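Local coordinates for uncharacterized protein (Neisseria meningitidis, PDB 2PLI) that probably takes part in magnesium and cobalt ion transport, this chain being its transporter-associated (CorC_HlyC) domain, which binds zinc ions in the crystal, at residues 37-42 against 65-70; 19-24 against 82-87; 27-32 against 43-48. One frame throughout, in Å; residues are numbered along the deposited sequence.

Interaction 1 (37-42 against 65-70); sequences TEYSSE and VLIGGL. With ZN (zinc ion), chain B.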
ATOM      1  N   THR A  37      -0.009   9.756  11.332  1.00 11.21           N
ATOM      2  CA  THR A  37      -1.020   9.825  12.389  1.00 10.22           C
ATOM      3  C   THR A  37      -0.900   8.613  13.317  1.00 11.63           C
ATOM      4  O   THR A  37      -0.222   7.635  13.013  1.00 10.17           O
ATOM      5  CB  THR A  37      -2.425   9.933  11.774  1.00 10.79           C
ATOM      6  OG1 THR A  37      -2.583   8.910  10.775  1.00  9.09           O
ATOM      7  CG2 THR A  37      -2.619  11.302  11.098  1.00  9.08           C
ATOM      8  N   GLU A  38      -1.580   8.696  14.457  1.00 11.78           N
ATOM      9  CA  GLU A  38      -1.593   7.623  15.430  1.00 13.81           C
ATOM     10  C   GLU A  38      -3.024   7.310  15.846  1.00 13.41           C
ATOM     11  O   GLU A  38      -3.352   7.163  17.042  1.00 11.96           O
ATOM     12  CB  GLU A  38      -0.723   8.020  16.636  1.00 13.85           C
ATOM     13  CG  GLU A  38       0.769   8.044  16.341  1.00 16.86           C
ATOM     14  CD  GLU A  38       1.581   8.594  17.508  1.00 19.44           C
ATOM     15  OE1 GLU A  38       1.102   8.522  18.666  1.00 24.77           O
ATOM     16  OE2 GLU A  38       2.702   9.105  17.262  1.00 27.93           O
ATOM     17  N   TYR A  39      -3.894   7.225  14.841  1.00 13.20           N
ATOM     18  CA  TYR A  39      -5.258   6.870  15.065  1.00 13.74           C
ATOM     19  C   TYR A  39      -5.372   5.463  15.580  1.00 15.50           C
ATOM     20  O   TYR A  39      -4.603   4.574  15.236  1.00 15.37           O
ATOM     21  CB  TYR A  39      -6.031   6.935  13.772  1.00 13.63           C
ATOM     22  CG  TYR A  39      -6.082   8.271  13.089  1.00 13.04           C
ATOM     23  CD1 TYR A  39      -6.299   9.441  13.782  1.00 12.58           C
ATOM     24  CD2 TYR A  39      -5.992   8.358  11.705  1.00 15.09           C
ATOM     25  CE1 TYR A  39      -6.393  10.660  13.130  1.00 11.74           C
ATOM     26  CE2 TYR A  39      -6.107   9.555  11.064  1.00 14.26           C
ATOM     27  CZ  TYR A  39      -6.274  10.714  11.771  1.00 12.93           C
ATOM     28  OH  TYR A  39      -6.375  11.897  11.061  1.00 12.29           O
ATOM     29  N   SER A  40      -6.378   5.267  16.406  1.00 18.46           N
ATOM     30  CA  SER A  40      -6.581   3.982  17.008  1.00 20.67           C
ATOM     31  C   SER A  40      -8.018   3.997  17.470  1.00 21.86           C
ATOM     32  O   SER A  40      -8.502   5.009  17.950  1.00 22.44           O
ATOM     33  CB  SER A  40      -5.586   3.834  18.163  1.00 21.67           C
ATOM     34  OG  SER A  40      -6.008   2.913  19.118  1.00 24.84           O
ATOM     35  N   SER A  41      -8.707   2.883  17.288  1.00 22.95           N
ATOM     36  CA  SER A  41     -10.060   2.749  17.792  1.00 22.91           C
ATOM     37  C   SER A  41     -10.175   1.392  18.434  1.00 24.14           C
ATOM     38  O   SER A  41      -9.490   0.446  18.054  1.00 24.36           O
ATOM     39  CB  SER A  41     -11.071   2.901  16.652  1.00 23.48           C
ATOM     40  OG  SER A  41     -12.399   2.654  17.089  1.00 20.11           O
ATOM     41  N   GLU A  42     -11.014   1.317  19.448  1.00 25.14           N
ATOM     42  CA  GLU A  42     -11.349   0.047  20.013  1.00 26.22           C
ATOM     43  C   GLU A  42     -12.343  -0.675  19.108  1.00 26.51           C
ATOM     44  O   GLU A  42     -12.384  -1.904  19.095  1.00 27.88           O
ATOM     45  CB  GLU A  42     -11.931   0.269  21.404  1.00 26.61           C
ATOM     46  CG  GLU A  42     -10.897   0.779  22.381  1.00 26.69           C
ATOM     47  CD  GLU A  42      -9.947  -0.315  22.831  1.00 27.83           C
ATOM     48  OE1 GLU A  42     -10.381  -1.480  22.958  1.00 28.00           O
ATOM     49  OE2 GLU A  42      -8.773   0.000  23.084  1.00 28.72           O
ATOM     50  N   VAL A  65     -15.400  15.974   9.215  1.00  7.78           N
ATOM     51  CA  VAL A  65     -14.903  15.744  10.552  1.00  9.02           C
ATOM     52  C   VAL A  65     -13.397  15.958  10.630  1.00  8.58           C
ATOM     53  O   VAL A  65     -12.647  15.534   9.749  1.00  9.45           O
ATOM     54  CB  VAL A  65     -15.386  14.362  11.118  1.00  9.63           C
ATOM     55  CG1 VAL A  65     -14.789  13.263  10.340  1.00  8.41           C
ATOM     56  CG2 VAL A  65     -15.126  14.260  12.604  1.00  9.60           C
ATOM     57  N   LEU A  66     -12.962  16.658  11.674  1.00  9.05           N
ATOM     58  CA  LEU A  66     -11.535  16.801  11.971  1.00 10.53           C
ATOM     59  C   LEU A  66     -11.090  15.720  12.945  1.00 10.90           C
ATOM     60  O   LEU A  66     -11.656  15.588  14.040  1.00 10.60           O
ATOM     61  CB  LEU A  66     -11.241  18.175  12.612  1.00 11.11           C
ATOM     62  CG  LEU A  66     -11.643  19.434  11.857  1.00 16.63           C
ATOM     63  CD1 LEU A  66     -10.784  20.632  12.322  1.00 20.49           C
ATOM     64  CD2 LEU A  66     -11.552  19.249  10.371  1.00 21.14           C
ATOM     65  N   ILE A  67     -10.073  14.956  12.567  1.00 10.56           N
ATOM     66  CA  ILE A  67      -9.532  13.933  13.459  1.00 10.47           C
ATOM     67  C   ILE A  67      -8.026  14.112  13.459  1.00 11.02           C
ATOM     68  O   ILE A  67      -7.362  13.943  12.438  1.00  8.54           O
ATOM     69  CB  ILE A  67      -9.854  12.499  13.004  1.00 10.04           C
ATOM     70  CG1 ILE A  67     -11.301  12.375  12.500  1.00 10.19           C
ATOM     71  CG2 ILE A  67      -9.525  11.516  14.146  1.00 11.17           C
ATOM     72  CD1 ILE A  67     -11.651  10.968  11.939  1.00 11.75           C
ATOM     73  N   GLY A  68      -7.479  14.479  14.608  1.00 12.02           N
ATOM     74  CA  GLY A  68      -6.072  14.802  14.632  1.00 13.23           C
ATOM     75  C   GLY A  68      -5.871  15.981  13.695  1.00 13.79           C
ATOM     76  O   GLY A  68      -6.663  16.949  13.700  1.00 16.35           O
ATOM     77  N   GLY A  69      -4.836  15.917  12.885  1.00 12.12           N
ATOM     78  CA  GLY A  69      -4.495  17.053  12.039  1.00 10.93           C
ATOM     79  C   GLY A  69      -5.037  16.924  10.626  1.00  9.87           C
ATOM     80  O   GLY A  69      -4.539  17.593   9.728  1.00 10.89           O
ATOM     81  N   LEU A  70      -6.029  16.061  10.437  1.00  8.91           N
ATOM     82  CA  LEU A  70      -6.617  15.821   9.122  1.00  8.71           C
ATOM     83  C   LEU A  70      -8.113  16.127   9.137  1.00  8.00           C
ATOM     84  O   LEU A  70      -8.814  15.772  10.091  1.00  8.85           O
ATOM     85  CB  LEU A  70      -6.434  14.373   8.674  1.00  8.45           C
ATOM     86  CG  LEU A  70      -5.022  13.871   8.408  1.00  9.93           C
ATOM     87  CD1 LEU A  70      -5.069  12.409   7.943  1.00  9.60           C
ATOM     88  CD2 LEU A  70      -4.280  14.754   7.413  1.00 11.60           C
TER
HETATM   89 ZN    ZN B 712      -7.836  -1.880  23.994  1.00 41.61          ZN
HETATM   90  O   HOH W   1      -8.989  -2.041  25.988  1.00 43.38           O
HETATM   91  O   HOH W   2      -6.712  -0.334  23.103  1.00 27.43           O

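Interaction 2 (19-24 against 82-87); sequences RWRIHA and LHTLMA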
ATOM      1  N   ARG A  19      -3.932  16.965  -1.193  1.00  5.44           N
ATOM      2  CA  ARG A  19      -5.327  16.547  -1.081  1.00  5.67           C
ATOM      3  C   ARG A  19      -5.427  15.121  -1.565  1.00  4.57           C
ATOM      4  O   ARG A  19      -4.837  14.770  -2.570  1.00  4.75           O
ATOM      5  CB  ARG A  19      -6.177  17.450  -1.954  1.00  8.71           C
ATOM      6  CG  ARG A  19      -7.591  17.461  -1.595  1.00 11.42           C
ATOM      7  CD  ARG A  19      -8.101  18.894  -1.844  1.00 11.93           C
ATOM      8  NE  ARG A  19      -9.524  18.873  -1.878  1.00 16.70           N
ATOM      9  CZ  ARG A  19     -10.253  18.741  -2.970  1.00 12.89           C
ATOM     10  NH1 ARG A  19      -9.718  18.721  -4.187  1.00 14.24           N
ATOM     11  NH2 ARG A  19     -11.533  18.691  -2.810  1.00 12.17           N
ATOM     12  N   TRP A  20      -6.172  14.310  -0.824  1.00  2.96           N
ATOM     13  CA  TRP A  20      -6.228  12.892  -1.064  1.00  2.66           C
ATOM     14  C   TRP A  20      -7.645  12.348  -1.113  1.00  3.29           C
ATOM     15  O   TRP A  20      -8.457  12.635  -0.225  1.00  4.21           O
ATOM     16  CB  TRP A  20      -5.467  12.150   0.054  1.00  3.40           C
ATOM     17  CG  TRP A  20      -4.085  12.637   0.206  1.00  2.11           C
ATOM     18  CD1 TRP A  20      -2.996  12.193  -0.468  1.00  3.16           C
ATOM     19  CD2 TRP A  20      -3.623  13.690   1.064  1.00  3.17           C
ATOM     20  NE1 TRP A  20      -1.879  12.909  -0.107  1.00  3.74           N
ATOM     21  CE2 TRP A  20      -2.243  13.851   0.816  1.00  3.27           C
ATOM     22  CE3 TRP A  20      -4.232  14.526   2.007  1.00  2.00           C
ATOM     23  CZ2 TRP A  20      -1.471  14.798   1.484  1.00  4.20           C
ATOM     24  CZ3 TRP A  20      -3.442  15.501   2.662  1.00  2.75           C
ATOM     25  CH2 TRP A  20      -2.091  15.608   2.398  1.00  3.46           C
ATOM     26  N   ARG A  21      -7.930  11.517  -2.106  1.00  2.00           N
ATOM     27  CA  ARG A  21      -9.195  10.818  -2.140  1.00  3.37           C
ATOM     28  C   ARG A  21      -8.960   9.445  -1.550  1.00  2.38           C
ATOM     29  O   ARG A  21      -8.038   8.731  -2.005  1.00  3.03           O
ATOM     30  CB  ARG A  21      -9.715  10.695  -3.566  1.00  3.49           C
ATOM     31  CG  ARG A  21     -11.124  10.085  -3.565  1.00  6.42           C
ATOM     32  CD  ARG A  21     -11.670   9.909  -4.989  1.00  9.08           C
ATOM     33  NE  ARG A  21     -11.712  11.142  -5.738  1.00 15.43           N
ATOM     34  CZ  ARG A  21     -10.919  11.430  -6.775  1.00 18.52           C
ATOM     35  NH1 ARG A  21      -9.993  10.564  -7.212  1.00 19.80           N
ATOM     36  NH2 ARG A  21     -11.045  12.598  -7.377  1.00 18.06           N
ATOM     37  N   ILE A  22      -9.743   9.081  -0.536  1.00  2.07           N
ATOM     38  CA  ILE A  22      -9.443   7.871   0.235  1.00  2.17           C
ATOM     39  C   ILE A  22     -10.633   6.897   0.246  1.00  2.09           C
ATOM     40  O   ILE A  22     -11.752   7.274   0.598  1.00  2.00           O
ATOM     41  CB  ILE A  22      -9.095   8.251   1.714  1.00  2.40           C
ATOM     42  CG1 ILE A  22      -7.914   9.223   1.765  1.00  4.22           C
ATOM     43  CG2 ILE A  22      -8.776   6.998   2.555  1.00  2.15           C
ATOM     44  CD1 ILE A  22      -7.487   9.655   3.169  1.00  3.73           C
ATOM     45  N   HIS A  23     -10.361   5.648  -0.120  0.50  2.00           N
ATOM     46  CA  HIS A  23     -11.344   4.579  -0.023  0.50  2.21           C
ATOM     47  C   HIS A  23     -11.655   4.393   1.442  0.50  2.00           C
ATOM     48  O   HIS A  23     -10.768   4.218   2.257  0.50  2.00           O
ATOM     49  CB  HIS A  23     -10.807   3.263  -0.584  0.50  2.00           C
ATOM     50  CG  HIS A  23     -10.649   3.247  -2.066  0.50  2.00           C
ATOM     51  ND1 HIS A  23     -10.502   2.076  -2.780  0.50  5.22           N
ATOM     52  CD2 HIS A  23     -10.575   4.251  -2.969  0.50  3.84           C
ATOM     53  CE1 HIS A  23     -10.359   2.364  -4.061  0.50  2.51           C
ATOM     54  NE2 HIS A  23     -10.406   3.671  -4.201  0.50  4.91           N
ATOM     55  N   ALA A  24     -12.936   4.376   1.774  1.00  2.25           N
ATOM     56  CA  ALA A  24     -13.316   4.205   3.169  1.00  2.60           C
ATOM     57  C   ALA A  24     -12.846   2.912   3.832  1.00  2.90           C
ATOM     58  O   ALA A  24     -12.739   2.854   5.069  1.00  4.80           O
ATOM     59  CB  ALA A  24     -14.833   4.342   3.320  1.00  3.94           C
ATOM     60  N   LEU A  82     -20.504   4.201   3.864  1.00  3.35           N
ATOM     61  CA  LEU A  82     -19.647   5.312   3.517  1.00  3.11           C
ATOM     62  C   LEU A  82     -18.568   4.691   2.631  1.00  3.48           C
ATOM     63  O   LEU A  82     -17.905   3.732   3.049  1.00  3.26           O
ATOM     64  CB  LEU A  82     -19.031   5.850   4.828  1.00  3.52           C
ATOM     65  CG  LEU A  82     -17.904   6.840   4.766  1.00  5.79           C
ATOM     66  CD1 LEU A  82     -18.250   8.054   3.935  1.00  7.38           C
ATOM     67  CD2 LEU A  82     -17.499   7.217   6.209  1.00  4.16           C
ATOM     68  N   HIS A  83     -18.418   5.239   1.422  1.00  2.13           N
ATOM     69  CA  HIS A  83     -17.521   4.703   0.435  1.00  2.00           C
ATOM     70  C   HIS A  83     -16.199   5.461   0.216  1.00  2.16           C
ATOM     71  O   HIS A  83     -15.152   4.844   0.003  1.00  2.37           O
ATOM     72  CB  HIS A  83     -18.273   4.558  -0.872  1.00  3.02           C
ATOM     73  CG  HIS A  83     -19.327   3.495  -0.845  1.00  2.95           C
ATOM     74  ND1 HIS A  83     -19.008   2.160  -0.803  1.00  6.40           N
ATOM     75  CD2 HIS A  83     -20.677   3.554  -0.937  1.00  5.48           C
ATOM     76  CE1 HIS A  83     -20.115   1.435  -0.833  1.00  5.25           C
ATOM     77  NE2 HIS A  83     -21.132   2.263  -0.923  1.00  2.00           N
ATOM     78  N   THR A  84     -16.245   6.787   0.182  1.00  2.79           N
ATOM     79  CA  THR A  84     -15.083   7.601  -0.164  1.00  2.53           C
ATOM     80  C   THR A  84     -15.039   8.867   0.643  1.00  2.53           C
ATOM     81  O   THR A  84     -16.072   9.509   0.891  1.00  2.60           O
ATOM     82  CB  THR A  84     -15.144   7.983  -1.668  1.00  5.29           C
ATOM     83  OG1 THR A  84     -15.482   6.780  -2.420  1.00  7.88           O
ATOM     84  CG2 THR A  84     -13.813   8.541  -2.137  1.00  8.20           C
ATOM     85  N   LEU A  85     -13.816   9.243   0.981  1.00  2.00           N
ATOM     86  CA  LEU A  85     -13.524  10.476   1.727  1.00  2.00           C
ATOM     87  C   LEU A  85     -12.543  11.330   0.918  1.00  2.39           C
ATOM     88  O   LEU A  85     -11.763  10.807   0.141  1.00  2.37           O
ATOM     89  CB  LEU A  85     -12.860  10.119   3.052  1.00  2.00           C
ATOM     90  CG  LEU A  85     -13.690   9.255   4.012  1.00  4.25           C
ATOM     91  CD1 LEU A  85     -12.825   8.638   5.034  1.00  7.55           C
ATOM     92  CD2 LEU A  85     -14.816  10.136   4.630  1.00  4.27           C
HETATM   93  N   MSE A  86     -12.596  12.640   1.124  1.00  2.29           N
HETATM   94  CA  MSE A  86     -11.552  13.577   0.668  1.00  3.90           C
HETATM   95  C   MSE A  86     -10.910  14.159   1.894  1.00  4.60           C
HETATM   96  O   MSE A  86     -11.609  14.702   2.770  1.00  6.16           O
HETATM   97  CB  MSE A  86     -12.167  14.686  -0.178  1.00  5.55           C
HETATM   98  CG  MSE A  86     -11.169  15.629  -0.809  1.00  6.44           C
HETATM   99 SE   MSE A  86     -10.150  14.735  -2.229  0.70 12.29          SE
HETATM  100  CE  MSE A  86     -11.292  14.991  -3.747  1.00 15.04           C
ATOM    101  N   ALA A  87      -9.591  14.059   1.965  1.00  4.65           N
ATOM    102  CA  ALA A  87      -8.849  14.525   3.146  1.00  3.33           C
ATOM    103  C   ALA A  87      -7.909  15.641   2.785  1.00  3.89           C
ATOM    104  O   ALA A  87      -7.343  15.670   1.669  1.00  4.68           O
ATOM    105  CB  ALA A  87      -8.071  13.418   3.750  1.00  5.33           C
TER

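Interaction 3 (27-32 against 43-48); sequences EIEDIN and EADTIG. With ZN (zinc ion), chain E; ZN (zinc ion), chain U.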
ATOM      1  N   GLU A  27      -7.463   0.495   5.775  1.00  4.01           N
ATOM      2  CA  GLU A  27      -7.234   0.138   7.161  1.00  4.26           C
ATOM      3  C   GLU A  27      -6.548   1.271   7.886  1.00  5.15           C
ATOM      4  O   GLU A  27      -5.638   1.948   7.352  1.00  4.90           O
ATOM      5  CB  GLU A  27      -6.443  -1.179   7.214  1.00  4.35           C
ATOM      6  CG  GLU A  27      -7.291  -2.329   6.690  1.00  7.20           C
ATOM      7  CD  GLU A  27      -6.514  -3.575   6.300  1.00  6.49           C
ATOM      8  OE1 GLU A  27      -5.731  -4.107   7.101  1.00  3.04           O
ATOM      9  OE2 GLU A  27      -6.652  -4.122   5.156  1.00  9.37           O
ATOM     10  N   ILE A  28      -7.029   1.419   9.139  1.00  5.72           N
ATOM     11  CA  ILE A  28      -6.494   2.531   9.935  1.00  6.11           C
ATOM     12  C   ILE A  28      -4.974   2.499  10.020  1.00  5.40           C
ATOM     13  O   ILE A  28      -4.339   3.540   9.939  1.00  5.38           O
ATOM     14  CB  ILE A  28      -7.157   2.550  11.347  1.00  6.68           C
ATOM     15  CG1 ILE A  28      -8.639   2.892  11.236  1.00  9.80           C
ATOM     16  CG2 ILE A  28      -6.435   3.564  12.242  1.00  7.42           C
ATOM     17  CD1 ILE A  28      -9.383   2.812  12.613  1.00  8.54           C
ATOM     18  N   GLU A  29      -4.367   1.304  10.112  1.00  5.92           N
ATOM     19  CA  GLU A  29      -2.908   1.232  10.176  1.00  5.90           C
ATOM     20  C   GLU A  29      -2.228   1.739   8.920  1.00  5.50           C
ATOM     21  O   GLU A  29      -1.163   2.320   8.982  1.00  6.43           O
ATOM     22  CB  GLU A  29      -2.433  -0.183  10.452  1.00  6.08           C
ATOM     23  CG  GLU A  29      -2.971  -0.755  11.732  1.00  6.82           C
ATOM     24  CD  GLU A  29      -4.253  -1.511  11.597  1.00  8.16           C
ATOM     25  OE1 GLU A  29      -5.030  -1.332  10.648  1.00  7.72           O
ATOM     26  OE2 GLU A  29      -4.491  -2.347  12.485  1.00 12.47           O
ATOM     27  N   ASP A  30      -2.865   1.526   7.782  1.00  4.15           N
ATOM     28  CA  ASP A  30      -2.331   2.025   6.528  1.00  5.28           C
ATOM     29  C   ASP A  30      -2.487   3.534   6.366  1.00  4.76           C
ATOM     30  O   ASP A  30      -1.603   4.230   5.796  1.00  5.22           O
ATOM     31  CB  ASP A  30      -2.889   1.224   5.372  1.00  4.81           C
ATOM     32  CG  ASP A  30      -2.481  -0.260   5.469  1.00  6.97           C
ATOM     33  OD1 ASP A  30      -1.297  -0.568   5.761  1.00 10.46           O
ATOM     34  OD2 ASP A  30      -3.378  -1.123   5.360  1.00  8.69           O
ATOM     35  N   ILE A  31      -3.524   4.172   6.943  1.00  4.55           N
ATOM     36  CA  ILE A  31      -3.680   5.609   7.097  1.00  3.80           C
ATOM     37  C   ILE A  31      -2.534   6.148   7.947  1.00  4.88           C
ATOM     38  O   ILE A  31      -1.898   7.125   7.611  1.00  4.54           O
ATOM     39  CB  ILE A  31      -5.034   5.935   7.763  1.00  3.75           C
ATOM     40  CG1 ILE A  31      -6.199   5.523   6.822  1.00  3.80           C
ATOM     41  CG2 ILE A  31      -5.110   7.409   8.145  1.00  4.79           C
ATOM     42  CD1 ILE A  31      -6.392   6.376   5.538  1.00  6.70           C
ATOM     43  N   ASN A  32      -2.228   5.439   9.024  1.00  4.29           N
ATOM     44  CA  ASN A  32      -1.215   5.932   9.944  1.00  5.35           C
ATOM     45  C   ASN A  32       0.161   5.964   9.308  1.00  5.17           C
ATOM     46  O   ASN A  32       0.920   6.909   9.494  1.00  6.03           O
ATOM     47  CB  ASN A  32      -1.205   5.100  11.230  1.00  6.10           C
ATOM     48  CG  ASN A  32      -2.387   5.423  12.146  1.00  6.36           C
ATOM     49  OD1 ASN A  32      -3.020   6.480  12.058  1.00  6.51           O
ATOM     50  ND2 ASN A  32      -2.644   4.521  13.073  1.00  7.16           N
ATOM     51  N   GLU A  43     -13.133   0.093  18.360  1.00 25.89           N
ATOM     52  CA  GLU A  43     -14.314  -0.425  17.675  1.00 25.23           C
ATOM     53  C   GLU A  43     -14.296  -0.251  16.149  1.00 25.06           C
ATOM     54  O   GLU A  43     -15.226  -0.723  15.479  1.00 26.04           O
ATOM     55  CB  GLU A  43     -15.567   0.254  18.253  1.00 26.27           C
ATOM     56  CG  GLU A  43     -15.791   1.689  17.751  1.00 26.85           C
ATOM     57  CD  GLU A  43     -16.769   2.521  18.587  1.00 27.20           C
ATOM     58  OE1 GLU A  43     -17.288   2.036  19.618  1.00 29.51           O
ATOM     59  OE2 GLU A  43     -17.021   3.683  18.184  1.00 30.71           O
ATOM     60  N   ALA A  44     -13.287   0.456  15.623  1.00 22.25           N
ATOM     61  CA  ALA A  44     -13.133   0.681  14.174  1.00 21.10           C
ATOM     62  C   ALA A  44     -11.808   0.134  13.683  1.00 17.99           C
ATOM     63  O   ALA A  44     -10.785   0.297  14.333  1.00 19.63           O
ATOM     64  CB  ALA A  44     -13.212   2.169  13.841  1.00 20.85           C
ATOM     65  N   ASP A  45     -11.828  -0.448  12.500  1.00 13.70           N
ATOM     66  CA  ASP A  45     -10.610  -0.927  11.854  1.00 11.53           C
ATOM     67  C   ASP A  45     -10.216  -0.225  10.549  1.00  9.71           C
ATOM     68  O   ASP A  45      -9.081  -0.387  10.045  1.00  8.39           O
ATOM     69  CB  ASP A  45     -10.789  -2.365  11.518  1.00 11.35           C
ATOM     70  CG  ASP A  45      -9.511  -2.978  11.152  1.00 15.98           C
ATOM     71  OD1 ASP A  45      -8.476  -2.649  11.847  1.00 20.59           O
ATOM     72  OD2 ASP A  45      -9.498  -3.726  10.148  1.00 26.94           O
ATOM     73  N   THR A  46     -11.169   0.534  10.012  1.00  7.92           N
ATOM     74  CA  THR A  46     -10.980   1.271   8.763  1.00  7.36           C
ATOM     75  C   THR A  46     -11.212   2.771   8.975  1.00  6.52           C
ATOM     76  O   THR A  46     -11.834   3.222   9.956  1.00  6.03           O
ATOM     77  CB  THR A  46     -11.938   0.807   7.659  1.00  7.83           C
ATOM     78  OG1 THR A  46     -13.295   1.186   7.996  1.00  7.01           O
ATOM     79  CG2 THR A  46     -11.864  -0.708   7.404  1.00  7.18           C
ATOM     80  N   ILE A  47     -10.766   3.554   7.994  1.00  5.16           N
ATOM     81  CA  ILE A  47     -10.906   5.004   8.127  1.00  4.92           C
ATOM     82  C   ILE A  47     -12.385   5.390   8.066  1.00  4.95           C
ATOM     83  O   ILE A  47     -12.808   6.288   8.770  1.00  5.30           O
ATOM     84  CB  ILE A  47     -10.040   5.725   7.104  1.00  5.63           C
ATOM     85  CG1 ILE A  47     -10.004   7.239   7.352  1.00  5.54           C
ATOM     86  CG2 ILE A  47     -10.493   5.396   5.687  1.00  5.20           C
ATOM     87  CD1 ILE A  47      -9.567   7.675   8.752  1.00  7.08           C
ATOM     88  N   GLY A  48     -13.173   4.713   7.229  1.00  4.97           N
ATOM     89  CA  GLY A  48     -14.624   4.948   7.184  1.00  5.82           C
ATOM     90  C   GLY A  48     -15.261   4.684   8.545  1.00  5.58           C
ATOM     91  O   GLY A  48     -16.119   5.438   9.026  1.00  3.92           O
TER
HETATM   92 ZN    ZN E 703      -6.702  -3.827  11.129  1.00 21.35          ZN
HETATM   93 ZN    ZN U 702      -5.553  -5.651   4.574  1.00 10.19          ZN
HETATM   94  O   HOH W   3      -5.335  -4.609   9.717  1.00 13.75           O

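Interaction 1 (37-42 against 65-70)
The type II' β-turn I67–L70, which joins strands 64-67 and 70-77 into a hairpin, receives the side chain of Y39 from the loop between helices 28-35 and 47-55. At chi1 -60° CG lies anti to the carbonyl carbon; CB points at the hairpin and the ring continues to its end. CD1 is the first ring atom to meet I67, 3.9 Å from its CG2. One atom further out the packing tightens, CE1 lying 3.4 Å from I67 CG2, while T37 CB lies over one ring face near its rim. At the tip, OH donates a 2.7 Å hydrogen bond to I67 O and also packs 3.4 Å from L70 CD1. The oxygen is approached at a C=O···OH angle of 137°, with the donor 42° out of the carbonyl plane rather than along a lone pair. The same carbonyl takes the turn bond from L70 N, at 3.2 Å from I67 O, so two donors fix it; the return bond, I67 N to L70 O, measures 2.9 Å. I28, I31, L50 and F72 also touch the phenol, placing it between helices and hairpin. Further along the loop the chain reaches the second subunit, where E42 OE2 binds zinc together with two waters and with D78 and H83 of that subunit. At the other end, T37 OG1 hydrogen-bonds N32 OD1 on helix 28-35, and T37 CG2 meets L70 CD1 at 4.1 Å, the two side chains crossing at about a right angle.

Interaction 2 (19-24 against 82-87)
Strands 19-23 and 82-87 run antiparallel, their short axes 161° apart and 4.6 Å at closest approach, with W20–A87 and I22–L85 as hydrogen-bonded pairs and R21–M86 and H23–T84 as the non-hydrogen-bonded pairs. The amide–carbonyl bonds of both hydrogen-bonded pairs lie in the carbonyl planes, the shortest being 2.7 Å from I22 N to L85 O. A24 N instead reaches H83 O, 2.9 Å away, from 49° above the carbonyl plane. On the W20, I22, L85, A87 face, I22 CD1 packs 3.9 Å from A87 CB, and the indole atom W20 CE3 comes within 3.3 Å of A87 O; I47 of helix 47-55 touches I22 and L85, while F34 and F35 meet W20 edge-to-face. The face of R21, H23, T84 and M86 is more polar. M86, a selenomethionine, bends at chi2 and chi3 and brings CE over one face of the guanidinium ending R19, with CG 3.7 Å from R19 NH2. R21, extended as far as CD, sets CG against T84 CG2 at 3.4 Å. H83 and T84 both face R76 on the next strand, a classic β-bulge within the five-stranded antiparallel sheet of this α+β domain, packed on one face by helices.

Interaction 3 (27-32 against 43-48)
D45 O takes one true hydrogen bond and one weaker contact: I28 N donates nearly straight (2.9 Å from N to D45 O, 175° at the hydrogen), 35° above the carbonyl plane, and E27 CA adds a C–H···O approach to D45 O at 3.5 Å. The side chain of the same aspartate works on a metal. With CG anti to the backbone N, D45 OD1 binds zinc at 2.2 Å, alongside a water and H23 NE2 of the second subunit. E29, also of this zinc site, turns its carboxylate 82° from that of D45 and stays more distant, OE1 and OE2 both 3.0 Å from the ion. The zinc-bound water sits 2.7 Å from E27 OE1, at hydrogen-bonding distance, and that oxygen is also salt-bridged to R21 of the second subunit; the zinc ions and this arginine probably keep the crowded carboxylates ionised. E27 and T46, joined by a single β-bridge, are the N-cap residues of helices 28-35 and 47-55, and T46 OG1 caps G49 N. E27 OE2 binds another zinc at 2.0 Å, with D10 and H13 of the second subunit and D10 of the fourth. On the apolar side of the contact, I28 CD1 packs on A44 CB, and I31 CG1 crosses I47 at about a right angle, 3.9 Å from its CB.

Overall arrangement
Interaction 2 lies nearest the centre of the chain, a strand pairing built on backbone bonds with an apolar face toward the helices; interactions 1 and 3 are nested within the chain loop it closes. Interaction 1 ties the interhelical loop to a hairpin end through one phenol, and interaction 3 ties the starts of the two helices together beside zinc. N32 links those two through T37 OG1 and Y39 O. A24 O, at the end of 19-24, meets G48 N of the second helix, linking interactions 2 and 3. The metal-binding carboxylates of interactions 1 and 3 gather where subunits meet, sharing zinc with H83 and H23 from the second subunit's copy of interaction 2.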